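PDB 2GGO: 401aa long hypothetical glucose-1-phosphate thymidylyltransferase from Sulfolobus tokodaii, which is a bifunctional enzyme that takes part in the synthesis of UDP-N-acetylglucosamine and UDP-N-acetylgalactosamine and probably also forms dTDP-glucose from glucose 1-phosphate. Local coordinates for residues A[166-170]-A[190-195]; A[302-307]-A[317-323]. All coordinates share one frame; numbering follows the deposited sequence.

Contact 1: A[166-170]-A[190-195]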
loop_
_atom_site.group_PDB
_atom_site.type_symbol
_atom_site.label_atom_id
_atom_site.label_comp_id
_atom_site.label_asym_id
_atom_site.label_seq_id
_atom_site.Cartn_x
_atom_site.Cartn_y
_atom_site.Cartn_z
ATOM N N ASP A 166 8.100 -11.307 27.504
ATOM C CA ASP A 166 7.955 -10.229 28.503
ATOM C C ASP A 166 7.002 -9.144 28.058
ATOM O O ASP A 166 6.563 -8.341 28.876
ATOM C CB ASP A 166 9.277 -9.521 28.768
ATOM C CG ASP A 166 10.424 -10.467 28.884
ATOM O OD1 ASP A 166 10.184 -11.608 29.345
ATOM O OD2 ASP A 166 11.554 -10.063 28.507
ATOM N N ILE A 167 6.721 -9.080 26.761
ATOM C CA ILE A 167 5.824 -8.062 26.266
ATOM C C ILE A 167 4.415 -8.193 26.874
ATOM O O ILE A 167 3.769 -7.175 27.159
ATOM C CB ILE A 167 5.776 -8.004 24.711
ATOM C CG1 ILE A 167 5.276 -6.623 24.245
ATOM C CG2 ILE A 167 4.920 -9.141 24.120
ATOM C CD1 ILE A 167 5.988 -5.420 24.892
ATOM N N PHE A 168 3.965 -9.432 27.101
ATOM C CA PHE A 168 2.601 -9.690 27.589
ATOM C C PHE A 168 2.344 -9.067 28.961
ATOM O O PHE A 168 1.279 -8.503 29.211
ATOM C CB PHE A 168 2.304 -11.186 27.593
ATOM C CG PHE A 168 2.471 -11.835 26.249
ATOM C CD1 PHE A 168 1.546 -11.602 25.227
ATOM C CD2 PHE A 168 3.558 -12.680 25.995
ATOM C CE1 PHE A 168 1.703 -12.206 23.971
ATOM C CE2 PHE A 168 3.726 -13.287 24.744
ATOM C CZ PHE A 168 2.792 -13.054 23.735
ATOM N N THR A 169 3.345 -9.151 29.827
ATOM C CA THR A 169 3.307 -8.516 31.132
ATOM C C THR A 169 2.870 -7.042 31.062
ATOM O O THR A 169 1.877 -6.659 31.694
ATOM C CB THR A 169 4.670 -8.650 31.828
ATOM O OG1 THR A 169 4.992 -10.039 31.949
ATOM C CG2 THR A 169 4.644 -8.020 33.216
ATOM N N TYR A 170 3.592 -6.236 30.285
ATOM C CA TYR A 170 3.320 -4.795 30.187
ATOM C C TYR A 170 2.082 -4.479 29.347
ATOM O O TYR A 170 1.605 -3.345 29.352
ATOM C CB TYR A 170 4.541 -4.030 29.649
ATOM C CG TYR A 170 5.813 -4.320 30.400
ATOM C CD1 TYR A 170 6.546 -5.480 30.137
ATOM C CD2 TYR A 170 6.287 -3.448 31.376
ATOM C CE1 TYR A 170 7.720 -5.775 30.830
ATOM C CE2 TYR A 170 7.469 -3.728 32.078
ATOM C CZ TYR A 170 8.179 -4.897 31.795
ATOM O OH TYR A 170 9.342 -5.199 32.469
ATOM N N LEU A 190 6.936 1.095 28.850
ATOM C CA LEU A 190 7.196 0.634 30.219
ATOM C C LEU A 190 8.338 -0.386 30.258
ATOM O O LEU A 190 9.209 -0.318 31.125
ATOM C CB LEU A 190 5.950 -0.000 30.861
ATOM C CG LEU A 190 4.493 0.252 30.452
ATOM C CD1 LEU A 190 3.637 -0.738 31.238
ATOM C CD2 LEU A 190 4.017 1.710 30.645
ATOM N N MET A 191 8.312 -1.333 29.321
ATOM C CA MET A 191 9.341 -2.366 29.212
ATOM C C MET A 191 10.724 -1.763 28.989
ATOM O O MET A 191 11.703 -2.241 29.552
ATOM C CB MET A 191 8.994 -3.363 28.096
ATOM C CG MET A 191 9.867 -4.626 28.081
ATOM S SD MET A 191 9.616 -5.735 26.670
ATOM C CE MET A 191 10.400 -4.810 25.360
ATOM N N ALA A 192 10.789 -0.703 28.183
ATOM C CA ALA A 192 12.047 -0.003 27.891
ATOM C C ALA A 192 12.695 0.617 29.143
ATOM O O ALA A 192 13.893 0.942 29.140
ATOM C CB ALA A 192 11.838 1.061 26.798
ATOM N N LYS A 193 11.901 0.782 30.203
ATOM C CA LYS A 193 12.411 1.281 31.481
ATOM C C LYS A 193 13.134 0.190 32.272
ATOM O O LYS A 193 14.232 0.417 32.800
ATOM C CB LYS A 193 11.291 1.920 32.302
ATOM C CG LYS A 193 10.677 3.139 31.613
ATOM C CD LYS A 193 11.755 4.165 31.238
ATOM C CE LYS A 193 11.438 4.906 29.937
ATOM N NZ LYS A 193 12.667 5.615 29.421
ATOM N N ASP A 194 12.531 -0.998 32.321
ATOM C CA ASP A 194 13.121 -2.158 32.998
ATOM C C ASP A 194 14.103 -2.861 32.057
ATOM O O ASP A 194 15.280 -3.080 32.394
ATOM C CB ASP A 194 12.025 -3.146 33.434
ATOM C CG ASP A 194 10.720 -2.452 33.851
ATOM O OD1 ASP A 194 10.597 -1.209 33.704
ATOM O OD2 ASP A 194 9.799 -3.164 34.322
ATOM N N HIS A 195 13.601 -3.201 30.868
ATOM C CA HIS A 195 14.369 -3.950 29.892
ATOM C C HIS A 195 15.059 -3.059 28.886
ATOM O O HIS A 195 14.565 -1.980 28.515
ATOM C CB HIS A 195 13.487 -4.957 29.168
ATOM C CG HIS A 195 13.005 -6.064 30.044
ATOM N ND1 HIS A 195 11.843 -5.976 30.781
ATOM C CD2 HIS A 195 13.530 -7.283 30.308
ATOM C CE1 HIS A 195 11.671 -7.096 31.461
ATOM N NE2 HIS A 195 12.679 -7.907 31.187
#
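Helices 166-170 and 190-194 cross steeply, their N-to-C directions 121° apart and their axes 10.2 Å from each other at closest approach, Y170 and M191 being the residues whose CA atoms come nearest. With its CG anti to the carbonyl carbon (chi1 -52°), the phenol of Y170 reaches across to the second helix, and the start of M191 covers one ring face: CB of M191 sits 3.8 Å from the ring centroid, 11° off the normal, a CH-pi contact. The chain of M191 then runs out past CE1 of Y170, and its sulfur makes an oblique Met-aromatic contact with the same ring while touching CD1 of I167 at 4.1 Å. CD2 of Y170 packs on CB of L190 at 3.5 Å. OH of Y170 donates to OD2 of D194 over 2.8 Å, meeting this oxygen from above the carboxylate plane, and ties the phenol to the last turn of helix 184-194. H195, the first residue beyond that helix, stands with its ring nearly perpendicular to the phenol, rim to rim. Toward the sheet of the nucleotidyltransferase domain, M191 touches N117 of strand 117-123 and V197 of strand 197-201, while I167 leans on F89.

Contact 2: A[302-307]-A[317-323]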
loop_
_atom_site.group_PDB
_atom_site.type_symbol
_atom_site.label_atom_id
_atom_site.label_comp_id
_atom_site.label_asym_id
_atom_site.label_seq_id
_atom_site.Cartn_x
_atom_site.Cartn_y
_atom_site.Cartn_z
ATOM N N GLU A 302 -5.891 -5.419 -11.600
ATOM C CA GLU A 302 -6.129 -6.642 -12.388
ATOM C C GLU A 302 -7.359 -6.575 -13.293
ATOM O O GLU A 302 -8.458 -6.369 -12.789
ATOM C CB GLU A 302 -6.352 -7.825 -11.419
ATOM C CG GLU A 302 -5.195 -8.121 -10.468
ATOM C CD GLU A 302 -5.261 -7.395 -9.121
ATOM O OE1 GLU A 302 -6.004 -6.417 -8.984
ATOM O OE2 GLU A 302 -4.545 -7.810 -8.170
ATOM N N GLY A 303 -7.186 -6.885 -14.577
ATOM C CA GLY A 303 -8.304 -6.992 -15.499
ATOM C C GLY A 303 -9.085 -5.699 -15.751
ATOM O O GLY A 303 -10.152 -5.736 -16.329
ATOM N N SER A 304 -8.567 -4.561 -15.318
ATOM C CA SER A 304 -9.225 -3.260 -15.586
ATOM C C SER A 304 -9.025 -2.805 -16.992
ATOM O O SER A 304 -8.022 -3.073 -17.582
ATOM C CB SER A 304 -8.749 -2.213 -14.635
ATOM O OG SER A 304 -9.366 -2.472 -13.376
ATOM N N LYS A 305 -10.019 -2.140 -17.554
ATOM C CA LYS A 305 -10.038 -1.908 -18.976
ATOM C C LYS A 305 -10.261 -0.426 -19.301
ATOM O O LYS A 305 -11.283 0.148 -18.893
ATOM C CB LYS A 305 -11.165 -2.714 -19.549
ATOM C CG LYS A 305 -10.801 -4.222 -19.781
ATOM C CD LYS A 305 -11.825 -4.903 -20.732
ATOM C CE LYS A 305 -12.881 -5.749 -19.976
ATOM N NZ LYS A 305 -14.113 -6.181 -20.800
ATOM N N ILE A 306 -9.352 0.186 -20.051
ATOM C CA ILE A 306 -9.503 1.604 -20.473
ATOM C C ILE A 306 -9.450 1.594 -21.979
ATOM O O ILE A 306 -8.399 1.832 -22.528
ATOM C CB ILE A 306 -8.319 2.555 -20.038
ATOM C CG1 ILE A 306 -7.832 2.414 -18.615
ATOM C CG2 ILE A 306 -8.707 4.002 -20.218
ATOM C CD1 ILE A 306 -8.946 2.310 -17.570
ATOM N N PRO A 307 -10.566 1.276 -22.668
ATOM C CA PRO A 307 -10.339 0.926 -24.083
ATOM C C PRO A 307 -10.410 2.036 -25.122
ATOM O O PRO A 307 -9.853 1.800 -26.210
ATOM C CB PRO A 307 -11.411 -0.084 -24.349
ATOM C CG PRO A 307 -12.604 0.546 -23.490
ATOM C CD PRO A 307 -11.941 0.973 -22.250
ATOM N N ILE A 317 -6.259 2.900 -10.051
ATOM C CA ILE A 317 -7.550 2.339 -10.467
ATOM C C ILE A 317 -7.614 0.865 -10.094
ATOM O O ILE A 317 -6.736 0.101 -10.429
ATOM C CB ILE A 317 -7.736 2.496 -11.976
ATOM C CG1 ILE A 317 -7.879 3.947 -12.384
ATOM C CG2 ILE A 317 -8.934 1.764 -12.526
ATOM C CD1 ILE A 317 -7.766 3.971 -13.947
ATOM N N ALA A 318 -8.672 0.465 -9.406
ATOM C CA ALA A 318 -8.638 -0.817 -8.764
ATOM C C ALA A 318 -9.007 -1.921 -9.746
ATOM O O ALA A 318 -8.770 -1.721 -10.975
ATOM C CB ALA A 318 -9.447 -0.809 -7.514
ATOM N N GLU A 319 -9.497 -3.073 -9.296
ATOM C CA GLU A 319 -9.678 -4.205 -10.207
ATOM C C GLU A 319 -11.004 -4.228 -10.895
ATOM O O GLU A 319 -11.977 -3.737 -10.375
ATOM C CB GLU A 319 -9.454 -5.567 -9.471
ATOM C CG GLU A 319 -10.574 -6.023 -8.405
ATOM C CD GLU A 319 -10.561 -5.253 -7.112
ATOM O OE1 GLU A 319 -9.676 -4.430 -6.937
ATOM O OE2 GLU A 319 -11.446 -5.445 -6.240
ATOM N N ASP A 320 -11.029 -4.807 -12.074
ATOM C CA ASP A 320 -12.219 -4.947 -12.922
ATOM C C ASP A 320 -13.009 -3.654 -13.127
ATOM O O ASP A 320 -14.224 -3.645 -13.051
ATOM C CB ASP A 320 -13.065 -6.131 -12.447
ATOM C CG ASP A 320 -12.266 -7.465 -12.425
ATOM O OD1 ASP A 320 -11.548 -7.763 -13.435
ATOM O OD2 ASP A 320 -12.347 -8.248 -11.409
ATOM N N VAL A 321 -12.299 -2.549 -13.398
ATOM C CA VAL A 321 -12.915 -1.272 -13.707
ATOM C C VAL A 321 -13.043 -1.206 -15.198
ATOM O O VAL A 321 -12.223 -1.812 -15.901
ATOM C CB VAL A 321 -12.111 -0.078 -13.130
ATOM C CG1 VAL A 321 -12.849 1.380 -13.458
ATOM C CG2 VAL A 321 -12.094 -0.201 -11.576
ATOM N N ASN A 322 -14.115 -0.596 -15.703
ATOM C CA ASN A 322 -14.195 -0.341 -17.155
ATOM C C ASN A 322 -14.405 1.109 -17.374
ATOM O O ASN A 322 -15.297 1.590 -16.833
ATOM C CB ASN A 322 -15.367 -1.103 -17.858
ATOM C CG ASN A 322 -15.251 -2.648 -17.689
ATOM O OD1 ASN A 322 -14.405 -3.303 -18.286
ATOM N ND2 ASN A 322 -16.068 -3.206 -16.790
ATOM N N PHE A 323 -13.618 1.740 -18.250
ATOM C CA PHE A 323 -13.891 3.113 -18.616
ATOM C C PHE A 323 -14.739 3.175 -19.789
ATOM O O PHE A 323 -14.340 2.704 -20.848
ATOM C CB PHE A 323 -12.600 3.995 -18.852
ATOM C CG PHE A 323 -12.130 4.607 -17.559
ATOM C CD1 PHE A 323 -12.677 4.134 -16.374
ATOM C CD2 PHE A 323 -11.214 5.633 -17.497
ATOM C CE1 PHE A 323 -12.292 4.715 -15.126
ATOM C CE2 PHE A 323 -10.812 6.183 -16.298
ATOM C CZ PHE A 323 -11.339 5.688 -15.113
HETATM O O HOH W 1 -13.526 -5.693 -16.618
#
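Two successive coils of the left-handed parallel beta-helix, the fold of hexapeptide-repeat transferases, are joined here where the chain turns a corner and enters the next face. The backbones run parallel, with a single bridge between K305 and N322: K305 N donates to V321 O at 2.8 Å, and K305 O accepts from F323 N at 2.9 Å. At the corner S304 takes over from the main chain. Its OG, turned beside its own backbone N (chi1 -75°), gives its proton to A318 O over 2.6 Å, in the carbonyl plane and on a lone pair, while accepting V321 N at 2.9 Å in a nearly straight bond (173°). One buried hydroxyl thus satisfies two backbone groups of the next coil. Ahead of it, D320 N bonds to E302 O. Inside the helix, CD1 of I306 lies over one face of the F323 ring, toward its rim, in a CH-pi contact 4.2 Å from the centroid, and also meets CD1 of I317. Outside, K305 and N322 run alongside each other, CE of K305 3.3 Å from OD1 of N322, and a water donates to this same oxygen. The carboxylates of E302 and E319 both form salt bridges with R21, which probably eases their mutual repulsion, and E319 also hydrogen-bonds T20. Strand 305-308 continues the stack from strand 288-291, and N322 and F323 pack in turn on strand 364-365.

Contact 1 closes before contact 2 opens along the chain, and the two share no helix, strand or sheet. Their centres are 49 Å apart, on opposite sides of the chain's centre, with about 33 Å between nearest atoms. Contact 1 pairs helices 166-173 and 184-194 in the N-terminal nucleotidyltransferase domain, whereas contact 2 stacks coils of the C-terminal beta-helix. The split is consistent with a bifunctional enzyme whose two activities probably reside in separate halves, each keeping its own kind of packing: helices against a mixed sheet in one, repeated parallel coils in the other. The R21 bridges join contact 2 itself to the N-terminal domain.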